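Local structure of dihydroorotase (Saccharomyces cerevisiae S288C, 6L0A) at residues M13-R18 with A38-N43; T27-D32 with G276-S281; N131-L136 with K175-H180. The protein catalyses the zinc-dependent interconversion of N-carbamoyl-L-aspartate and (S)-dihydroorotate, the third step of de novo pyrimidine biosynthesis. All blocks are in the same frame, centred on the assembly; numbering follows the deposited sequence.

Contact 1. Residues M13-R18 with A38-N43; sequences MHVHVR and AYIMPN. With ZN (zinc ion), chain K; LMR ((2S)-2-hydroxybutanedioic acid), chain M.
Met41 lays its thioether end over one face of the His14 imidazole, CE 3.4 Å from the ring centroid and 8° off the normal, a CH-pi contact on the middle of the ring. SD takes part too, as a sulfur-aromatic contact over the same face; the bend at chi2 (-61°) is what carries it there. Closer to the backbone, Met41 CB packs over a face of the neighbouring His16 ring, whose opposite face meets malate O4B near the rim. One methionine thus backs both histidines of the His14-Val15-His16 motif, the HxH signature of the amidohydrolase TIM barrel. Their NE2 atoms bind the same zinc, His14 NE2 at 2.1 Å and His16 NE2 at 2.2 Å; Lys98, Asp258 and malate O1A complete the site. On its far side His14 ND1 is hydrogen-bonded to Glu179, which, with the zinc at NE2, fixes the ring's rotation.

Farther along, Arg18 forks onto the other malate carboxylate, NH1 to O4B at 2.7 Å and NH2 to O4A at 2.9 Å. O4B is gripped twice, because Asn43 ND2 also donates to it, at 2.9 Å and nearly straight (172°). Asn43 OD1 lies in the plane of the His16 ring, 3.0 Å from His16 ND1. A water accepts from Arg18 NH1 and donates to Asn43 O, tying the two ligand-binding residues together.

Beneath the site the backbones pair in parallel: Val15 N donates to Tyr39 O, and Met41 N to Val15 O at 2.8 Å. Val15 CG1 meets Ile40 CD1 on the outward face. This is the first beta-alpha-beta unit: helix 20-32 covers Val15 and Val17, helix 51-64 covers Val17 and Ile40, and strand 69-71 continues the sheet beside strand 37-40.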
# COMPACT_ATOMS: atom_id res chain seq x y z
N MET C 13 25.12 4.26 6.36
CA MET C 13 25.69 3.94 5.07
C MET C 13 24.67 4.02 3.93
O MET C 13 24.85 3.36 2.89
CB MET C 13 26.35 2.56 5.13
CG MET C 13 27.61 2.56 6.05
SD MET C 13 28.69 4.01 5.83
CE MET C 13 30.21 3.38 6.59
N HIS C 14 23.65 4.87 4.05
CA HIS C 14 22.67 5.03 2.97
C HIS C 14 21.88 6.33 3.20
O HIS C 14 20.82 6.30 3.82
CB HIS C 14 21.75 3.83 2.89
CG HIS C 14 21.01 3.72 1.60
ND1 HIS C 14 20.91 2.53 0.90
CD2 HIS C 14 20.33 4.64 0.87
CE1 HIS C 14 20.20 2.73 -0.20
NE2 HIS C 14 19.83 4.00 -0.24
N VAL C 15 22.38 7.44 2.67
CA VAL C 15 21.85 8.78 2.97
C VAL C 15 21.50 9.50 1.68
O VAL C 15 22.29 9.50 0.73
CB VAL C 15 22.86 9.62 3.78
CG1 VAL C 15 22.40 11.07 3.89
CG2 VAL C 15 23.03 9.03 5.18
N HIS C 16 20.32 10.13 1.64
CA HIS C 16 19.95 11.08 0.60
C HIS C 16 19.91 12.49 1.18
O HIS C 16 19.17 12.74 2.14
CB HIS C 16 18.58 10.73 -0.00
CG HIS C 16 18.53 9.40 -0.70
ND1 HIS C 16 18.85 9.25 -2.04
CD2 HIS C 16 18.21 8.17 -0.25
CE1 HIS C 16 18.73 7.98 -2.37
NE2 HIS C 16 18.35 7.30 -1.30
N VAL C 17 20.67 13.41 0.59
CA VAL C 17 20.61 14.82 1.00
C VAL C 17 20.20 15.75 -0.13
O VAL C 17 20.15 16.96 0.08
CB VAL C 17 21.94 15.31 1.62
CG1 VAL C 17 22.21 14.61 2.96
CG2 VAL C 17 23.09 15.12 0.64
N ARG C 18 19.91 15.22 -1.32
CA ARG C 18 19.32 16.02 -2.42
C ARG C 18 20.28 17.16 -2.80
O ARG C 18 21.50 17.03 -2.70
CB ARG C 18 17.92 16.49 -2.03
CG ARG C 18 17.02 15.45 -1.36
CD ARG C 18 16.70 14.30 -2.31
NE ARG C 18 15.59 13.51 -1.78
CZ ARG C 18 15.33 12.26 -2.13
NH1 ARG C 18 16.10 11.64 -3.03
NH2 ARG C 18 14.30 11.63 -1.58
N ALA C 38 28.58 9.37 6.72
CA ALA C 38 27.43 9.20 5.83
C ALA C 38 27.89 8.75 4.44
O ALA C 38 28.80 9.34 3.86
CB ALA C 38 26.65 10.52 5.69
N TYR C 39 27.24 7.71 3.91
CA TYR C 39 27.45 7.29 2.53
C TYR C 39 26.35 7.91 1.68
O TYR C 39 25.17 7.58 1.87
CB TYR C 39 27.43 5.77 2.41
CG TYR C 39 27.77 5.23 1.03
CD1 TYR C 39 29.02 5.44 0.47
CD2 TYR C 39 26.85 4.49 0.31
CE1 TYR C 39 29.35 4.92 -0.79
CE2 TYR C 39 27.15 3.97 -0.95
CZ TYR C 39 28.42 4.19 -1.49
OH TYR C 39 28.75 3.67 -2.72
N ILE C 40 26.73 8.78 0.75
CA ILE C 40 25.81 9.69 0.07
C ILE C 40 25.36 9.08 -1.25
O ILE C 40 26.18 8.79 -2.13
CB ILE C 40 26.47 11.06 -0.18
CG1 ILE C 40 26.90 11.68 1.15
CG2 ILE C 40 25.55 11.99 -0.97
CD1 ILE C 40 25.70 12.07 2.06
N MET C 41 24.05 8.93 -1.42
CA MET C 41 23.54 8.27 -2.61
C MET C 41 23.52 9.23 -3.80
O MET C 41 23.48 10.46 -3.64
CB MET C 41 22.15 7.71 -2.33
CG MET C 41 22.20 6.47 -1.40
SD MET C 41 23.15 5.14 -2.14
CE MET C 41 23.48 4.01 -0.77
N PRO C 42 23.52 8.70 -5.04
CA PRO C 42 23.80 9.54 -6.21
C PRO C 42 22.62 9.81 -7.14
O PRO C 42 22.83 10.25 -8.28
CB PRO C 42 24.87 8.73 -6.94
CG PRO C 42 24.38 7.33 -6.77
CD PRO C 42 23.76 7.27 -5.36
N ASN C 43 21.39 9.53 -6.72
CA ASN C 43 20.25 9.62 -7.63
C ASN C 43 19.72 11.06 -7.67
O ASN C 43 18.57 11.36 -7.39
CB ASN C 43 19.17 8.62 -7.24
CG ASN C 43 18.61 8.86 -5.86
OD1 ASN C 43 19.28 9.44 -4.99
ND2 ASN C 43 17.36 8.44 -5.64
ZN ZN K . 18.19 5.16 -1.00
C1 LMR M . 14.87 4.79 -2.54
O1A LMR M . 15.87 4.50 -1.84
O1B LMR M . 14.30 3.85 -3.12
C2 LMR M . 14.35 6.24 -2.71
O2 LMR M . 13.04 6.49 -2.23
C3 LMR M . 15.15 7.18 -1.87
C4 LMR M . 14.90 8.47 -2.62
O4A LMR M . 13.75 9.03 -2.65
O4B LMR M . 15.90 8.91 -3.19
O HOH W 1 22.28 12.62 -1.97
O HOH W 2 18.10 12.63 -4.84

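Contact 2. Residues T27-D32 with G276-S281; sequences TPKIRD and GVYSQS
Lys29, in the last turns of helix 20-32, passes within 5.1 Å of Ser281, CA to CA, where the chain of 276-281 enters a 3-10 segment at Gln280 and Ser281. In the TIM-barrel fold this joins the helix that follows strand 11-15 to the long loop between strand 253-255 and helix 283-293.

The lysine stem carries much of the packing. Its CB lies 3.3 Å from Tyr278 OH, with CG scarcely farther, and the two side chains cross at about a right angle. Tyr278 OH and Ser281 OG share a 2.7 Å hydrogen bond in which either could be the donor, OG lying in the plane of the tyrosine ring at its edge. Lys29 CD comes 3.6 Å from that same OG, so the methylenes lie alongside the bonded hydroxyls. A bend at chi4 (-67°) then turns NZ aside, to bond with Leu25 O in its own helix. An alanine here would keep CB but lose CG and CD, and would probably open a gap beside Tyr278 OH and Ser281 OG and deprive Leu25 O of the NZ donor.

Gln280 comes next: its CG packs 3.9 Å from Ile30 CG1, while NE2 is hydrogen-bonded to Asp12. Ile30 goes on to meet Val15 of the barrel strand.

The polar links between helix and loop run through water. One water accepts from Gln280 NE2 and lies close to both Gln280 O and Ile30 O. A second donates to Asp32 O at 2.9 Å and to Ser281 O at 3.1 Å, bridging two backbone carbonyls.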
# COMPACT_ATOMS: atom_id res chain seq x y z
N THR C 27 21.40 18.30 5.29
CA THR C 27 22.78 17.87 5.53
C THR C 27 23.23 18.12 6.96
O THR C 27 23.88 17.22 7.54
CB THR C 27 23.72 18.54 4.52
OG1 THR C 27 23.32 18.18 3.19
CG2 THR C 27 25.17 18.08 4.74
N PRO C 28 22.92 19.25 7.61
CA PRO C 28 23.25 19.38 9.04
C PRO C 28 22.54 18.37 9.92
O PRO C 28 23.04 18.07 11.02
CB PRO C 28 22.82 20.82 9.37
CG PRO C 28 22.81 21.54 8.07
CD PRO C 28 22.34 20.49 7.07
N LYS C 29 21.39 17.83 9.49
CA LYS C 29 20.66 16.87 10.32
C LYS C 29 21.35 15.52 10.41
O LYS C 29 20.97 14.71 11.28
CB LYS C 29 19.23 16.68 9.78
CG LYS C 29 18.50 17.99 9.52
CD LYS C 29 18.21 18.69 10.84
CE LYS C 29 17.26 19.87 10.64
NZ LYS C 29 17.92 20.95 9.86
N ILE C 30 22.32 15.22 9.55
CA ILE C 30 23.10 14.00 9.72
C ILE C 30 23.74 13.99 11.10
O ILE C 30 23.52 13.07 11.90
CB ILE C 30 24.15 13.87 8.60
CG1 ILE C 30 23.46 13.83 7.22
CG2 ILE C 30 25.00 12.63 8.82
CD1 ILE C 30 24.39 14.00 6.02
N ARG C 31 24.47 15.06 11.43
CA ARG C 31 25.06 15.17 12.76
C ARG C 31 24.00 15.23 13.85
O ARG C 31 24.12 14.56 14.88
CB ARG C 31 25.97 16.40 12.84
CG ARG C 31 26.91 16.34 14.06
CD ARG C 31 27.91 17.48 14.05
NE ARG C 31 28.35 17.82 15.40
CZ ARG C 31 29.45 17.34 15.98
NH1 ARG C 31 30.26 16.51 15.34
NH2 ARG C 31 29.75 17.73 17.21
N ASP C 32 22.93 16.00 13.63
CA ASP C 32 21.92 16.18 14.67
C ASP C 32 21.27 14.85 15.04
O ASP C 32 20.94 14.62 16.21
CB ASP C 32 20.86 17.18 14.22
CG ASP C 32 21.42 18.58 14.06
OD1 ASP C 32 22.58 18.81 14.44
OD2 ASP C 32 20.69 19.45 13.54
N GLY C 276 9.70 7.32 -0.14
CA GLY C 276 10.77 7.67 0.78
C GLY C 276 10.31 8.12 2.14
O GLY C 276 9.33 8.86 2.28
N VAL C 277 11.04 7.69 3.17
CA VAL C 277 10.79 8.06 4.55
C VAL C 277 11.97 8.91 5.01
O VAL C 277 13.12 8.59 4.71
CB VAL C 277 10.64 6.81 5.44
CG1 VAL C 277 10.64 7.19 6.94
CG2 VAL C 277 9.37 6.02 5.06
N TYR C 278 11.67 10.01 5.72
CA TYR C 278 12.71 10.91 6.22
C TYR C 278 13.02 10.57 7.67
O TYR C 278 12.23 10.87 8.58
CB TYR C 278 12.29 12.38 6.10
CG TYR C 278 13.33 13.26 6.75
CD1 TYR C 278 14.54 13.51 6.11
CD2 TYR C 278 13.14 13.80 8.02
CE1 TYR C 278 15.53 14.30 6.71
CE2 TYR C 278 14.12 14.59 8.63
CZ TYR C 278 15.32 14.83 7.97
OH TYR C 278 16.30 15.61 8.56
N SER C 279 14.21 10.01 7.91
CA SER C 279 14.60 9.58 9.24
C SER C 279 15.86 10.26 9.75
O SER C 279 16.29 9.96 10.87
CB SER C 279 14.79 8.05 9.28
OG SER C 279 15.75 7.64 8.32
N GLN C 280 16.47 11.17 8.99
CA GLN C 280 17.81 11.65 9.34
C GLN C 280 17.82 12.36 10.70
O GLN C 280 18.74 12.14 11.50
CB GLN C 280 18.35 12.59 8.27
CG GLN C 280 19.87 12.61 8.21
CD GLN C 280 20.41 11.33 7.60
OE1 GLN C 280 20.23 11.09 6.40
NE2 GLN C 280 21.04 10.48 8.41
N SER C 281 16.81 13.19 10.96
CA SER C 281 16.83 14.06 12.15
C SER C 281 16.88 13.29 13.46
O SER C 281 17.29 13.86 14.49
CB SER C 281 15.61 14.99 12.15
OG SER C 281 15.74 16.04 11.20
O HOH W 3 21.39 11.26 11.14
O HOH W 4 18.58 13.28 17.29

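Contact 3. Residues N131-L136 with K175-H180; sequences NLVLNL and KIILEH. With ZN (zinc ion), chain L.
Leu134 and Ile176 pair in a parallel ladder held by backbone hydrogen bonds. Leu134 N donates to Lys175 O at 2.8 Å, and Ile177 N returns to Leu134 O. Leu136 N bonds to Ile177 O in turn, and Glu179 N to Leu136 O at 3.0 Å, one residue before the metal ligand His180. The strands run 19° from exactly parallel, in the beta-alpha-beta unit that spans helix 156-170.

Apolar contacts line both faces. Leu136 CD1 touches Ile176 CG2 at 3.6 Å on the side packed by helix 156-170. Across the sheet, Val133 CG1 meets Ile177 CD1 at 3.8 Å, with Phe311 and Tyr312 of helix 300-312 against both.

The polar contacts lie toward the two ends of the pairing. Lys175, bent at chi3 (-84°), brings CE 3.3 Å from Asn131 OD1, while its NZ forms a salt bridge with Glu313. Asn135 ND2 donates to Glu179 OE2 at 2.8 Å, reaching its anti side from 24° out of the carboxylate plane; the asparagine OD1 is taken by Tyr39 OH.

Glu179 OE1 is hydrogen-bonded to Thr208 and to His14 ND1. Both oxygens of this buried acid are therefore held, and its orientation is fixed just ahead of His180, whose NE2 binds the second zinc at 2.1 Å.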
# COMPACT_ATOMS: atom_id res chain seq x y z
N ASN C 131 38.57 -2.24 -5.38
CA ASN C 131 38.02 -2.47 -4.04
C ASN C 131 36.90 -1.48 -3.71
O ASN C 131 36.80 -0.98 -2.59
CB ASN C 131 39.11 -2.43 -2.97
CG ASN C 131 38.69 -3.14 -1.68
OD1 ASN C 131 37.76 -3.95 -1.68
ND2 ASN C 131 39.38 -2.84 -0.58
N LEU C 132 36.07 -1.18 -4.71
CA LEU C 132 34.89 -0.34 -4.53
C LEU C 132 33.68 -1.21 -4.20
O LEU C 132 33.63 -2.39 -4.55
CB LEU C 132 34.61 0.48 -5.78
CG LEU C 132 35.63 1.54 -6.24
CD1 LEU C 132 35.24 2.10 -7.60
CD2 LEU C 132 35.72 2.69 -5.22
N VAL C 133 32.70 -0.61 -3.52
CA VAL C 133 31.51 -1.34 -3.07
C VAL C 133 30.43 -1.22 -4.13
O VAL C 133 30.22 -0.13 -4.67
CB VAL C 133 31.02 -0.80 -1.71
CG1 VAL C 133 29.68 -1.44 -1.34
CG2 VAL C 133 32.07 -1.02 -0.63
N LEU C 134 29.76 -2.32 -4.46
CA LEU C 134 28.62 -2.27 -5.37
C LEU C 134 27.36 -2.30 -4.51
O LEU C 134 27.09 -3.30 -3.84
CB LEU C 134 28.64 -3.43 -6.36
CG LEU C 134 27.39 -3.58 -7.22
CD1 LEU C 134 27.19 -2.35 -8.12
CD2 LEU C 134 27.44 -4.87 -8.04
N ASN C 135 26.60 -1.20 -4.51
CA ASN C 135 25.37 -1.08 -3.74
C ASN C 135 24.19 -1.40 -4.64
O ASN C 135 24.03 -0.79 -5.69
CB ASN C 135 25.21 0.34 -3.20
CG ASN C 135 26.46 0.86 -2.53
OD1 ASN C 135 27.27 1.55 -3.15
ND2 ASN C 135 26.61 0.56 -1.25
N LEU C 136 23.35 -2.33 -4.21
CA LEU C 136 22.23 -2.78 -5.02
C LEU C 136 20.92 -2.38 -4.35
O LEU C 136 20.69 -2.73 -3.19
CB LEU C 136 22.28 -4.29 -5.21
CG LEU C 136 23.53 -4.84 -5.90
CD1 LEU C 136 23.51 -6.35 -5.89
CD2 LEU C 136 23.62 -4.29 -7.33
N LYS C 175 33.02 -6.35 -3.00
CA LYS C 175 32.12 -6.06 -1.90
C LYS C 175 30.77 -5.63 -2.46
O LYS C 175 30.69 -4.72 -3.29
CB LYS C 175 32.71 -4.96 -1.01
CG LYS C 175 33.86 -5.44 -0.12
CD LYS C 175 34.27 -4.39 0.90
CE LYS C 175 35.25 -3.37 0.33
NZ LYS C 175 35.75 -2.40 1.37
N ILE C 176 29.71 -6.32 -2.04
CA ILE C 176 28.36 -6.06 -2.54
C ILE C 176 27.44 -5.89 -1.34
O ILE C 176 27.49 -6.66 -0.38
CB ILE C 176 27.85 -7.20 -3.44
CG1 ILE C 176 28.73 -7.38 -4.67
CG2 ILE C 176 26.40 -6.94 -3.89
CD1 ILE C 176 28.36 -8.62 -5.48
N ILE C 177 26.57 -4.88 -1.40
CA ILE C 177 25.59 -4.67 -0.35
C ILE C 177 24.20 -4.77 -0.95
O ILE C 177 23.87 -4.07 -1.91
CB ILE C 177 25.76 -3.32 0.36
CG1 ILE C 177 27.15 -3.21 0.99
CG2 ILE C 177 24.67 -3.17 1.44
CD1 ILE C 177 27.39 -1.88 1.67
N LEU C 178 23.37 -5.63 -0.37
CA LEU C 178 21.94 -5.61 -0.64
C LEU C 178 21.35 -4.53 0.27
O LEU C 178 21.15 -4.75 1.46
CB LEU C 178 21.32 -6.98 -0.38
CG LEU C 178 19.85 -7.15 -0.78
CD1 LEU C 178 19.60 -6.85 -2.25
CD2 LEU C 178 19.36 -8.55 -0.43
N GLU C 179 21.11 -3.35 -0.30
CA GLU C 179 20.68 -2.21 0.49
C GLU C 179 19.25 -2.41 1.00
O GLU C 179 18.45 -3.12 0.39
CB GLU C 179 20.75 -0.92 -0.34
CG GLU C 179 22.17 -0.55 -0.80
CD GLU C 179 23.05 -0.09 0.34
OE1 GLU C 179 22.49 0.31 1.38
OE2 GLU C 179 24.30 -0.12 0.22
N HIS C 180 18.95 -1.77 2.12
CA HIS C 180 17.63 -1.76 2.76
C HIS C 180 16.80 -3.02 2.53
O HIS C 180 15.76 -2.97 1.85
CB HIS C 180 16.83 -0.51 2.33
CG HIS C 180 16.92 -0.17 0.87
ND1 HIS C 180 16.68 -1.09 -0.14
CD2 HIS C 180 17.19 1.00 0.25
CE1 HIS C 180 16.82 -0.50 -1.31
NE2 HIS C 180 17.13 0.77 -1.11
ZN ZN L . 16.41 2.31 -2.41
O HOH W 5 35.13 -4.43 -3.48
O HOH W 6 36.10 0.44 0.47

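In the fold
The centres of contacts 1 and 3 lie about 13 Å apart; each holds ligands of a different zinc ion, and second-shell bonds couple the two contacts: His14 ND1 lies 2.8 Å from Glu179 OE1, and Tyr39 OH 2.6 Å from Asn135 OD1. The metal-bound rings meet as well, His14 CE1 coming 3.5 Å from His180 CD2. Contact 2 backs contact 1 from outside the strands, centres about 11 Å apart, with Val17 CG1 3.8 Å from Ile30 CD1; at its far end Gly276 touches the malate. Contacts 2 and 3 lie on opposite sides of the chain's centre, about 9 Å apart at the nearest atoms, with contact 1 reaching both.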